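Local atomic coordinates of metallopeptidase containing co-catalytic metalloactive site (Shewanella denitrificans OS217, PDB entry 3B2Y), a protein that probably acts as a zinc-dependent carboxypeptidase-like hydrolase of the M14 family, and holds a nickel ion at its metal site in this crystal. Residues A33-R38 with G85-L90; K43-L46 with F52-N55; N110-K115 with S145-L150. All blocks are in the same frame, centred on the assembly; numbering follows the deposited sequence.

Contact 1: residues A33-R38 with G85-L90; sequences AEEVNR and GMLHFL
Glu35 carries CG beside the backbone N (chi1 -61°), which lays its aliphatic part on Leu87 and Leu90. Arg38 carries CG anti to its backbone N (chi1 180°), and its long chain then runs up to the carbonyl of Leu90. The contact is a helix-helix packing in the M14 peptidase fold. Helix 25-39 lies on helix 81-92, and the two helices run in roughly the same direction. The axes of the short segments come within 10.1 Å at a crossing angle of 36°.

The first torsion of Glu35 sets Glu35 CG 3.8 Å from Leu87 CD1, and the two side chains cross at about a right angle. Glu35 CB and Leu90 CB pack at 4.1 Å. Phe28, Gln31, Leu32 and Leu39 of helix 25-39 widen this packing over Leu87 and Leu90.

A bend at chi2 turns the carboxylate of Glu35 along the helix toward Arg38, one turn further on. The arginine grips it side-on with two nitrogens, both directed at the same oxygen. Arg38 NE lies 2.9 Å from Glu35 OE1, a salt bridge, and Arg38 NH2 donates to that oxygen at 3.0 Å. OE1 lies close to the guanidinium plane in both bonds. Arg38 NH1 also donates to the carbonyl of Leu93. Arg38 NH2 comes within 2.9 Å of Leu90 O at the guanidinium edge, but the angle is too poor for a hydrogen bond.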
ATOM      1  N   ALA A  33     -16.062  -3.754  -4.284  1.00 31.05           N
ATOM      2  CA  ALA A  33     -16.670  -4.907  -4.881  1.00 37.03           C
ATOM      3  C   ALA A  33     -17.225  -4.610  -6.287  1.00 38.50           C
ATOM      4  O   ALA A  33     -17.129  -5.451  -7.184  1.00 36.42           O
ATOM      5  CB  ALA A  33     -17.765  -5.422  -3.966  1.00 33.96           C
ATOM      6  N   GLU A  34     -17.746  -3.400  -6.474  1.00 38.88           N
ATOM      7  CA  GLU A  34     -18.209  -2.955  -7.792  1.00 38.96           C
ATOM      8  C   GLU A  34     -17.054  -2.938  -8.768  1.00 34.30           C
ATOM      9  O   GLU A  34     -17.215  -3.392  -9.900  1.00 35.47           O
ATOM     10  CB  GLU A  34     -18.799  -1.552  -7.737  1.00 38.57           C
ATOM     11  CG  GLU A  34     -20.132  -1.440  -7.050  1.00 46.74           C
ATOM     12  CD  GLU A  34     -20.703  -0.012  -7.084  1.00 47.24           C
ATOM     13  OE1 GLU A  34     -19.915   0.978  -7.091  1.00 56.31           O
ATOM     14  OE2 GLU A  34     -21.954   0.119  -7.083  1.00 67.73           O
ATOM     15  N   GLU A  35     -15.898  -2.425  -8.338  1.00 33.80           N
ATOM     16  CA  GLU A  35     -14.738  -2.362  -9.246  1.00 34.10           C
ATOM     17  C   GLU A  35     -14.159  -3.737  -9.552  1.00 36.18           C
ATOM     18  O   GLU A  35     -13.871  -4.038 -10.705  1.00 34.89           O
ATOM     19  CB  GLU A  35     -13.676  -1.420  -8.712  1.00 38.33           C
ATOM     20  CG  GLU A  35     -14.197   0.000  -8.581  1.00 39.84           C
ATOM     21  CD  GLU A  35     -15.008   0.445  -9.840  1.00 53.79           C
ATOM     22  OE1 GLU A  35     -14.482   0.368 -10.992  1.00 50.42           O
ATOM     23  OE2 GLU A  35     -16.190   0.850  -9.674  1.00 53.35           O
ATOM     24  N   VAL A  36     -14.019  -4.595  -8.538  1.00 36.87           N
ATOM     25  CA  VAL A  36     -13.427  -5.917  -8.802  1.00 37.98           C
ATOM     26  C   VAL A  36     -14.347  -6.805  -9.696  1.00 40.82           C
ATOM     27  O   VAL A  36     -13.853  -7.575 -10.513  1.00 42.77           O
ATOM     28  CB  VAL A  36     -12.986  -6.654  -7.509  1.00 41.63           C
ATOM     29  CG1 VAL A  36     -12.349  -5.697  -6.506  1.00 39.00           C
ATOM     30  CG2 VAL A  36     -14.088  -7.393  -6.942  1.00 32.16           C
ATOM     31  N   ASN A  37     -15.655  -6.677  -9.545  1.00 37.18           N
ATOM     32  CA  ASN A  37     -16.620  -7.352 -10.400  1.00 40.22           C
ATOM     33  C   ASN A  37     -16.383  -6.910 -11.856  1.00 40.92           C
ATOM     34  O   ASN A  37     -16.359  -7.738 -12.761  1.00 39.35           O
ATOM     35  CB  ASN A  37     -18.053  -7.003  -9.978  1.00 42.84           C
ATOM     36  CG  ASN A  37     -19.102  -7.357 -11.045  1.00 51.65           C
ATOM     37  OD1 ASN A  37     -19.269  -6.639 -12.043  1.00 66.62           O
ATOM     38  ND2 ASN A  37     -19.823  -8.457 -10.829  1.00 62.23           N
ATOM     39  N   ARG A  38     -16.210  -5.600 -12.043  1.00 35.14           N
ATOM     40  CA  ARG A  38     -16.135  -5.010 -13.369  1.00 34.55           C
ATOM     41  C   ARG A  38     -14.831  -5.407 -14.062  1.00 34.49           C
ATOM     42  O   ARG A  38     -14.796  -5.621 -15.257  1.00 36.42           O
ATOM     43  CB  ARG A  38     -16.256  -3.482 -13.261  1.00 32.42           C
ATOM     44  CG  ARG A  38     -16.187  -2.734 -14.608  1.00 35.32           C
ATOM     45  CD  ARG A  38     -16.170  -1.215 -14.389  1.00 33.32           C
ATOM     46  NE  ARG A  38     -14.997  -0.739 -13.644  1.00 30.51           N
ATOM     47  CZ  ARG A  38     -13.802  -0.492 -14.184  1.00 37.14           C
ATOM     48  NH1 ARG A  38     -13.561  -0.742 -15.461  1.00 39.01           N
ATOM     49  NH2 ARG A  38     -12.808  -0.064 -13.427  1.00 31.83           N
ATOM     50  N   GLY A  85      -7.089   5.466  -2.214  1.00 28.69           N
ATOM     51  CA  GLY A  85      -6.194   5.667  -3.365  1.00 29.21           C
ATOM     52  C   GLY A  85      -6.264   4.489  -4.310  1.00 29.41           C
ATOM     53  O   GLY A  85      -6.371   4.661  -5.539  1.00 29.15           O
HETATM   54  N   MSE A  86      -6.267   3.277  -3.760  1.00 30.43           N
HETATM   55  CA  MSE A  86      -6.393   2.096  -4.608  1.00 35.21           C
HETATM   56  C   MSE A  86      -7.721   1.991  -5.315  1.00 30.68           C
HETATM   57  O   MSE A  86      -7.795   1.590  -6.457  1.00 28.86           O
HETATM   58  CB  MSE A  86      -6.122   0.830  -3.814  1.00 36.34           C
HETATM   59  CG  MSE A  86      -5.722  -0.335  -4.750  1.00 47.15           C
HETATM   60 SE   MSE A  86      -5.292  -1.920  -3.706  0.75 54.94          SE
HETATM   61  CE  MSE A  86      -3.946  -1.025  -2.524  1.00 39.20           C
ATOM     62  N   LEU A  87      -8.796   2.314  -4.616  1.00 31.38           N
ATOM     63  CA  LEU A  87     -10.110   2.339  -5.220  1.00 31.21           C
ATOM     64  C   LEU A  87     -10.207   3.344  -6.371  1.00 31.01           C
ATOM     65  O   LEU A  87     -10.843   3.060  -7.407  1.00 28.43           O
ATOM     66  CB  LEU A  87     -11.163   2.587  -4.147  1.00 28.43           C
ATOM     67  CG  LEU A  87     -12.625   2.426  -4.462  1.00 41.22           C
ATOM     68  CD1 LEU A  87     -12.899   1.107  -5.190  1.00 37.89           C
ATOM     69  CD2 LEU A  87     -13.337   2.476  -3.116  1.00 33.03           C
ATOM     70  N   HIS A  88      -9.567   4.508  -6.214  1.00 27.94           N
ATOM     71  CA  HIS A  88      -9.504   5.537  -7.245  1.00 29.55           C
ATOM     72  C   HIS A  88      -8.736   5.001  -8.467  1.00 30.30           C
ATOM     73  O   HIS A  88      -9.187   5.099  -9.606  1.00 30.24           O
ATOM     74  CB  HIS A  88      -8.812   6.799  -6.660  1.00 29.16           C
ATOM     75  CG  HIS A  88      -8.785   7.976  -7.584  1.00 31.36           C
ATOM     76  ND1 HIS A  88      -7.690   8.265  -8.378  1.00 43.75           N
ATOM     77  CD2 HIS A  88      -9.708   8.926  -7.857  1.00 28.91           C
ATOM     78  CE1 HIS A  88      -7.943   9.349  -9.093  1.00 45.12           C
ATOM     79  NE2 HIS A  88      -9.160   9.767  -8.798  1.00 34.98           N
ATOM     80  N   PHE A  89      -7.647   4.303  -8.167  1.00 29.69           N
ATOM     81  CA  PHE A  89      -6.784   3.678  -9.159  1.00 30.48           C
ATOM     82  C   PHE A  89      -7.568   2.637  -9.956  1.00 29.90           C
ATOM     83  O   PHE A  89      -7.577   2.683 -11.159  1.00 30.65           O
ATOM     84  CB  PHE A  89      -5.584   3.090  -8.450  1.00 31.59           C
ATOM     85  CG  PHE A  89      -4.686   2.313  -9.313  1.00 33.47           C
ATOM     86  CD1 PHE A  89      -3.966   2.941 -10.293  1.00 34.03           C
ATOM     87  CD2 PHE A  89      -4.547   0.948  -9.126  1.00 42.06           C
ATOM     88  CE1 PHE A  89      -3.128   2.213 -11.107  1.00 44.78           C
ATOM     89  CE2 PHE A  89      -3.689   0.218  -9.929  1.00 45.22           C
ATOM     90  CZ  PHE A  89      -2.990   0.854 -10.908  1.00 36.60           C
ATOM     91  N   LEU A  90      -8.269   1.768  -9.262  1.00 29.03           N
ATOM     92  CA  LEU A  90      -9.135   0.722  -9.856  1.00 32.17           C
ATOM     93  C   LEU A  90     -10.244   1.295 -10.722  1.00 31.41           C
ATOM     94  O   LEU A  90     -10.549   0.782 -11.813  1.00 30.38           O
ATOM     95  CB  LEU A  90      -9.774  -0.119  -8.764  1.00 29.83           C
ATOM     96  CG  LEU A  90      -8.773  -0.981  -8.015  1.00 34.96           C
ATOM     97  CD1 LEU A  90      -9.500  -1.853  -7.036  1.00 36.38           C
ATOM     98  CD2 LEU A  90      -7.888  -1.799  -8.948  1.00 38.72           C
TER

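Contact 2: residues K43-L46 with F52-N55; sequences KNTL and FAIN
The methylenes of Lys43 lie over one face of the Asn55 side-chain amide, while Thr45 meets the amide at its oxygen end. The lysine chain passes at a slant, with Lys43 CD 3.2 Å from Asn55 ND2. The side chain of Thr45 runs beside that of Asn55 and points the same way. Thr45 OG1 donates to Asn55 OD1 at 2.6 Å. The donor is tilted 22° from the carbonyl plane. The nitrogen end gives a hydrogen to a water 3.2 Å from Asn55 ND2, and the same water accepts from Lys43 NZ at 2.7 Å. ND2 also makes a weak hydrogen bond to the hydroxyl of Tyr57. Partners at both ends probably limit rotation of the amide.

Thr45 keeps its methyl anti to the backbone N and its hydroxyl beside that N (chi1 -60°). This sets OG1 against the amide and leaves Thr45 CG2 to pack on Ala53 CB at 3.9 Å.

In the backbone, Leu46 N donates to Ile54 O at 2.7 Å. Asn55 CA approaches Asn44 O at 3.3 Å in a CA-H...O contact. Leu46 and Ile54 reach helix 146-152, Leu46 touching Leu151 and Ile54 touching Glu147 and Leu150. The carbonyl of Ala53 is hydrogen-bonded to the hydroxyl of Tyr29 on helix 25-39.

The axes of these short segments are 113° apart, well away from a straight antiparallel pair. Thr45 and Asn55 form an antiparallel non-hydrogen-bonded pair with side chains on one face, as found in a two-stranded beta hairpin, here strands 42-49 and 52-58.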
ATOM      1  N   LYS A  43     -11.417 -12.891  -6.016  1.00 33.57           N
ATOM      2  CA  LYS A  43     -11.190 -12.656  -4.592  1.00 34.12           C
ATOM      3  C   LYS A  43     -10.684 -13.920  -3.932  1.00 35.07           C
ATOM      4  O   LYS A  43     -11.314 -15.000  -4.116  1.00 33.25           O
ATOM      5  CB  LYS A  43     -12.500 -12.271  -3.915  1.00 37.25           C
ATOM      6  CG  LYS A  43     -12.449 -12.244  -2.394  1.00 40.70           C
ATOM      7  CD  LYS A  43     -13.525 -11.362  -1.797  1.00 51.32           C
ATOM      8  CE  LYS A  43     -14.895 -11.907  -1.938  1.00 53.28           C
ATOM      9  NZ  LYS A  43     -15.889 -10.866  -1.476  1.00 54.84           N
ATOM     10  N   ASN A  44      -9.596 -13.785  -3.178  1.00 30.58           N
ATOM     11  CA  ASN A  44      -9.068 -14.768  -2.267  1.00 30.19           C
ATOM     12  C   ASN A  44      -9.057 -14.210  -0.842  1.00 29.67           C
ATOM     13  O   ASN A  44      -8.330 -13.216  -0.552  1.00 30.98           O
ATOM     14  CB  ASN A  44      -7.649 -15.131  -2.644  1.00 32.52           C
ATOM     15  CG  ASN A  44      -7.113 -16.271  -1.806  1.00 43.89           C
ATOM     16  OD1 ASN A  44      -7.755 -16.713  -0.823  1.00 50.18           O
ATOM     17  ND2 ASN A  44      -5.973 -16.789  -2.202  1.00 44.79           N
ATOM     18  N   THR A  45      -9.920 -14.743   0.006  1.00 35.77           N
ATOM     19  CA  THR A  45      -9.986 -14.217   1.381  1.00 34.29           C
ATOM     20  C   THR A  45      -8.843 -14.875   2.213  1.00 33.26           C
ATOM     21  O   THR A  45      -8.897 -16.084   2.456  1.00 38.32           O
ATOM     22  CB  THR A  45     -11.350 -14.458   1.986  1.00 35.39           C
ATOM     23  OG1 THR A  45     -12.386 -13.807   1.193  1.00 41.06           O
ATOM     24  CG2 THR A  45     -11.395 -13.946   3.397  1.00 33.05           C
ATOM     25  N   LEU A  46      -7.893 -14.083   2.653  1.00 30.74           N
ATOM     26  CA  LEU A  46      -6.706 -14.536   3.447  1.00 31.21           C
ATOM     27  C   LEU A  46      -7.037 -14.651   4.927  1.00 35.66           C
ATOM     28  O   LEU A  46      -6.362 -15.354   5.650  1.00 34.77           O
ATOM     29  CB  LEU A  46      -5.498 -13.594   3.309  1.00 32.55           C
ATOM     30  CG  LEU A  46      -4.993 -13.271   1.889  1.00 30.92           C
ATOM     31  CD1 LEU A  46      -3.664 -12.599   1.826  1.00 42.17           C
ATOM     32  CD2 LEU A  46      -5.015 -14.593   1.070  1.00 33.61           C
ATOM     33  N   PHE A  52     -14.875  -8.589   9.053  1.00 27.60           N
ATOM     34  CA  PHE A  52     -14.300  -7.975   7.866  1.00 27.29           C
ATOM     35  C   PHE A  52     -13.232  -8.842   7.220  1.00 30.24           C
ATOM     36  O   PHE A  52     -12.261  -9.200   7.859  1.00 30.39           O
ATOM     37  CB  PHE A  52     -13.638  -6.653   8.206  1.00 26.12           C
ATOM     38  CG  PHE A  52     -14.499  -5.687   8.940  1.00 28.44           C
ATOM     39  CD1 PHE A  52     -15.619  -5.164   8.345  1.00 35.61           C
ATOM     40  CD2 PHE A  52     -14.167  -5.290  10.232  1.00 30.74           C
ATOM     41  CE1 PHE A  52     -16.440  -4.261   9.019  1.00 40.64           C
ATOM     42  CE2 PHE A  52     -14.975  -4.390  10.904  1.00 37.63           C
ATOM     43  CZ  PHE A  52     -16.125  -3.894  10.298  1.00 34.69           C
ATOM     44  N   ALA A  53     -13.405  -9.137   5.950  1.00 32.40           N
ATOM     45  CA  ALA A  53     -12.470  -9.962   5.205  1.00 33.12           C
ATOM     46  C   ALA A  53     -11.223  -9.226   4.827  1.00 33.82           C
ATOM     47  O   ALA A  53     -11.234  -8.023   4.506  1.00 32.86           O
ATOM     48  CB  ALA A  53     -13.139 -10.546   3.960  1.00 37.59           C
ATOM     49  N   ILE A  54     -10.120  -9.950   4.861  1.00 31.63           N
ATOM     50  CA  ILE A  54      -8.839  -9.473   4.363  1.00 30.48           C
ATOM     51  C   ILE A  54      -8.589 -10.232   3.064  1.00 30.33           C
ATOM     52  O   ILE A  54      -8.242 -11.422   3.067  1.00 29.52           O
ATOM     53  CB  ILE A  54      -7.674  -9.696   5.360  1.00 28.82           C
ATOM     54  CG1 ILE A  54      -7.981  -8.870   6.636  1.00 38.89           C
ATOM     55  CG2 ILE A  54      -6.357  -9.324   4.671  1.00 31.99           C
ATOM     56  CD1 ILE A  54      -7.265  -9.355   7.855  1.00 43.24           C
ATOM     57  N   ASN A  55      -8.842  -9.545   1.949  1.00 29.30           N
ATOM     58  CA  ASN A  55      -8.895 -10.144   0.639  1.00 30.02           C
ATOM     59  C   ASN A  55      -7.673  -9.786  -0.198  1.00 30.50           C
ATOM     60  O   ASN A  55      -7.209  -8.611  -0.224  1.00 29.17           O
ATOM     61  CB  ASN A  55     -10.171  -9.676  -0.028  1.00 32.94           C
ATOM     62  CG  ASN A  55     -11.409 -10.284   0.609  1.00 34.03           C
ATOM     63  OD1 ASN A  55     -11.403 -11.440   1.051  1.00 31.02           O
ATOM     64  ND2 ASN A  55     -12.463  -9.528   0.636  1.00 38.38           N
TER
HETATM   65  O   HOH W   1     -15.375 -10.651   1.165  1.00 36.59           O

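Contact 3: residues N110-K115 with S145-L150; sequences NPTGFK and SLEGKL
Two helix N-termini face each other here through a water, which joins Asn110 to Glu147. The water donates to Asn110 OD1 at 2.7 Å and to Glu147 OE2 at 2.6 Å. It also accepts from Thr112 N at 3.1 Å. Asn110 OD1 and Glu147 OE2 are themselves 4.2 Å apart, so the water does the joining. The amide and carboxylate planes stand 52° apart.

Glu147 reaches the water through a bend at chi2 (77°). Its other oxygen takes a bond from Ser145, with Ser145 OG 2.8 Å from Glu147 OE1, and a second from Asn121 ND2. Both carboxylate oxygens therefore have donors, which would probably stabilise a buried negative charge.

Each helix opens with an N-cap. Asn110 caps helix 111-115, where Gly113 N donates to Asn110 OD1 at 3.0 Å from well above the carbonyl plane. Ser145 caps helix 146-152, where Gly148 N donates to Ser145 OG at 3.0 Å. That bond is nearly straight, at 173°. Ser145 OG thus accepts from the helix start and donates to Glu147.

Asn110 ND2 is hydrogen-bonded to the carbonyl of Phe75, next to the metal ligand His76. The hydroxyl of Thr112 is hydrogen-bonded with the backbone N of Arg122.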
ATOM      1  N   ASN A 110      -5.764  -4.071   7.575  1.00 30.94           N
ATOM      2  CA  ASN A 110      -6.150  -3.750   8.935  1.00 27.67           C
ATOM      3  C   ASN A 110      -7.582  -3.113   9.002  1.00 28.49           C
ATOM      4  O   ASN A 110      -7.761  -1.932   9.217  1.00 29.34           O
ATOM      5  CB  ASN A 110      -5.157  -2.775   9.494  1.00 28.26           C
ATOM      6  CG  ASN A 110      -5.427  -2.401  10.951  1.00 29.00           C
ATOM      7  OD1 ASN A 110      -6.250  -2.983  11.663  1.00 28.90           O
ATOM      8  ND2 ASN A 110      -4.675  -1.403  11.407  1.00 26.67           N
ATOM      9  N   PRO A 111      -8.597  -3.908   8.726  1.00 26.18           N
ATOM     10  CA  PRO A 111      -9.946  -3.269   8.734  1.00 26.43           C
ATOM     11  C   PRO A 111     -10.409  -2.758  10.058  1.00 27.60           C
ATOM     12  O   PRO A 111     -11.102  -1.733  10.093  1.00 28.53           O
ATOM     13  CB  PRO A 111     -10.839  -4.434   8.297  1.00 25.66           C
ATOM     14  CG  PRO A 111     -10.064  -5.667   8.653  1.00 30.00           C
ATOM     15  CD  PRO A 111      -8.663  -5.288   8.292  1.00 32.14           C
ATOM     16  N   THR A 112     -10.020  -3.373  11.176  1.00 28.03           N
ATOM     17  CA  THR A 112     -10.461  -2.841  12.492  1.00 31.22           C
ATOM     18  C   THR A 112      -9.848  -1.431  12.813  1.00 31.86           C
ATOM     19  O   THR A 112     -10.558  -0.553  13.268  1.00 29.86           O
ATOM     20  CB  THR A 112     -10.260  -3.830  13.616  1.00 31.54           C
ATOM     21  OG1 THR A 112      -8.868  -4.012  13.896  1.00 32.25           O
ATOM     22  CG2 THR A 112     -10.953  -5.161  13.277  1.00 33.01           C
ATOM     23  N   GLY A 113      -8.581  -1.233  12.456  1.00 29.86           N
ATOM     24  CA  GLY A 113      -7.891   0.044  12.569  1.00 29.38           C
ATOM     25  C   GLY A 113      -8.476   1.078  11.608  1.00 29.85           C
ATOM     26  O   GLY A 113      -8.661   2.246  11.985  1.00 29.75           O
ATOM     27  N   PHE A 114      -8.765   0.659  10.380  1.00 27.59           N
ATOM     28  CA  PHE A 114      -9.350   1.506   9.348  1.00 28.71           C
ATOM     29  C   PHE A 114     -10.714   2.055   9.841  1.00 28.56           C
ATOM     30  O   PHE A 114     -10.972   3.233   9.710  1.00 26.65           O
ATOM     31  CB  PHE A 114      -9.478   0.722   8.062  1.00 33.00           C
ATOM     32  CG  PHE A 114     -10.048   1.481   6.906  1.00 33.36           C
ATOM     33  CD1 PHE A 114      -9.225   2.225   6.067  1.00 41.23           C
ATOM     34  CD2 PHE A 114     -11.388   1.375   6.595  1.00 45.91           C
ATOM     35  CE1 PHE A 114      -9.744   2.866   4.942  1.00 38.60           C
ATOM     36  CE2 PHE A 114     -11.913   2.013   5.481  1.00 43.35           C
ATOM     37  CZ  PHE A 114     -11.074   2.762   4.653  1.00 31.37           C
ATOM     38  N   LYS A 115     -11.561   1.171  10.364  1.00 27.99           N
ATOM     39  CA  LYS A 115     -12.895   1.552  10.881  1.00 29.67           C
ATOM     40  C   LYS A 115     -12.775   2.596  11.980  1.00 28.38           C
ATOM     41  O   LYS A 115     -13.631   3.496  12.117  1.00 28.48           O
ATOM     42  CB  LYS A 115     -13.643   0.281  11.383  1.00 31.23           C
ATOM     43  CG  LYS A 115     -14.999   0.537  11.978  1.00 37.05           C
ATOM     44  CD  LYS A 115     -15.677  -0.789  12.361  1.00 40.13           C
ATOM     45  CE  LYS A 115     -16.845  -0.547  13.287  1.00 44.46           C
ATOM     46  NZ  LYS A 115     -16.339  -0.276  14.654  1.00 57.90           N
ATOM     47  N   SER A 145       1.227  -9.015  14.268  1.00 31.43           N
ATOM     48  CA  SER A 145      -0.159  -8.868  14.619  1.00 30.67           C
ATOM     49  C   SER A 145      -0.954 -10.087  14.167  1.00 28.55           C
ATOM     50  O   SER A 145      -0.476 -10.885  13.382  1.00 27.88           O
ATOM     51  CB  SER A 145      -0.755  -7.632  13.947  1.00 33.22           C
ATOM     52  OG  SER A 145      -0.989  -7.808  12.525  1.00 34.36           O
ATOM     53  N   LEU A 146      -2.198 -10.156  14.588  1.00 29.39           N
ATOM     54  CA  LEU A 146      -3.095 -11.157  14.088  1.00 31.81           C
ATOM     55  C   LEU A 146      -3.146 -11.146  12.530  1.00 31.75           C
ATOM     56  O   LEU A 146      -3.010 -12.205  11.871  1.00 30.78           O
ATOM     57  CB  LEU A 146      -4.490 -10.876  14.694  1.00 31.05           C
ATOM     58  CG  LEU A 146      -5.576 -11.832  14.354  1.00 39.12           C
ATOM     59  CD1 LEU A 146      -5.054 -13.219  14.716  1.00 39.25           C
ATOM     60  CD2 LEU A 146      -6.835 -11.379  15.176  1.00 34.65           C
ATOM     61  N   GLU A 147      -3.319  -9.957  11.941  1.00 32.26           N
ATOM     62  CA  GLU A 147      -3.339  -9.791  10.477  1.00 32.61           C
ATOM     63  C   GLU A 147      -2.034 -10.259   9.835  1.00 32.31           C
ATOM     64  O   GLU A 147      -2.082 -10.957   8.833  1.00 29.95           O
ATOM     65  CB  GLU A 147      -3.656  -8.357  10.048  1.00 36.27           C
ATOM     66  CG  GLU A 147      -4.989  -7.780  10.619  1.00 42.17           C
ATOM     67  CD  GLU A 147      -4.911  -7.341  12.088  1.00 41.52           C
ATOM     68  OE1 GLU A 147      -3.782  -7.344  12.613  1.00 39.87           O
ATOM     69  OE2 GLU A 147      -5.975  -7.032  12.727  1.00 44.75           O
ATOM     70  N   GLY A 148      -0.896  -9.889  10.411  1.00 30.18           N
ATOM     71  CA  GLY A 148       0.394 -10.398   9.959  1.00 31.16           C
ATOM     72  C   GLY A 148       0.501 -11.910   9.943  1.00 28.81           C
ATOM     73  O   GLY A 148       1.059 -12.511   9.040  1.00 29.67           O
ATOM     74  N   LYS A 149       0.046 -12.545  11.005  1.00 26.70           N
ATOM     75  CA  LYS A 149       0.041 -13.978  11.033  1.00 30.67           C
ATOM     76  C   LYS A 149      -0.803 -14.579   9.897  1.00 30.89           C
ATOM     77  O   LYS A 149      -0.433 -15.625   9.330  1.00 33.15           O
ATOM     78  CB  LYS A 149      -0.455 -14.475  12.382  1.00 32.66           C
ATOM     79  CG  LYS A 149       0.518 -14.146  13.487  1.00 25.73           C
ATOM     80  CD  LYS A 149      -0.077 -14.512  14.871  1.00 33.33           C
ATOM     81  CE  LYS A 149       1.022 -14.339  15.963  1.00 35.05           C
ATOM     82  NZ  LYS A 149       1.177 -12.948  16.288  1.00 44.55           N
ATOM     83  N   LEU A 150      -1.945 -13.960   9.599  1.00 29.46           N
ATOM     84  CA  LEU A 150      -2.838 -14.477   8.552  1.00 30.34           C
ATOM     85  C   LEU A 150      -2.188 -14.302   7.185  1.00 29.39           C
ATOM     86  O   LEU A 150      -2.280 -15.157   6.334  1.00 33.48           O
ATOM     87  CB  LEU A 150      -4.187 -13.749   8.559  1.00 32.60           C
ATOM     88  CG  LEU A 150      -5.042 -13.877   9.838  1.00 37.39           C
ATOM     89  CD1 LEU A 150      -6.261 -12.871   9.810  1.00 37.31           C
ATOM     90  CD2 LEU A 150      -5.485 -15.426  10.069  1.00 33.51           C
TER
HETATM   91  O   HOH W   2      -7.641  -5.281  11.738  1.00 22.02           O

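How the contacts relate
Contacts 2 and 3 touch, with centres 11 Å apart. Segment 52-55 of the hairpin lies against both helix starts of contact 3. Phe52 CB packs on Pro111 CB at 3.6 Å, and Ile54 CD1 on Glu147 CG at 3.9 Å. Contact 1 stands apart: its nearest atoms are about 6 Å from contact 2 and about 8 Å from contact 3. The chain still links it to contact 2, since helix 25-39 leads into strand 42-49. None of the three forms the metal site of His76, Glu79 and His170. Contact 3 comes near it, with the Asn110 side chain about 9 Å from the nickel ion.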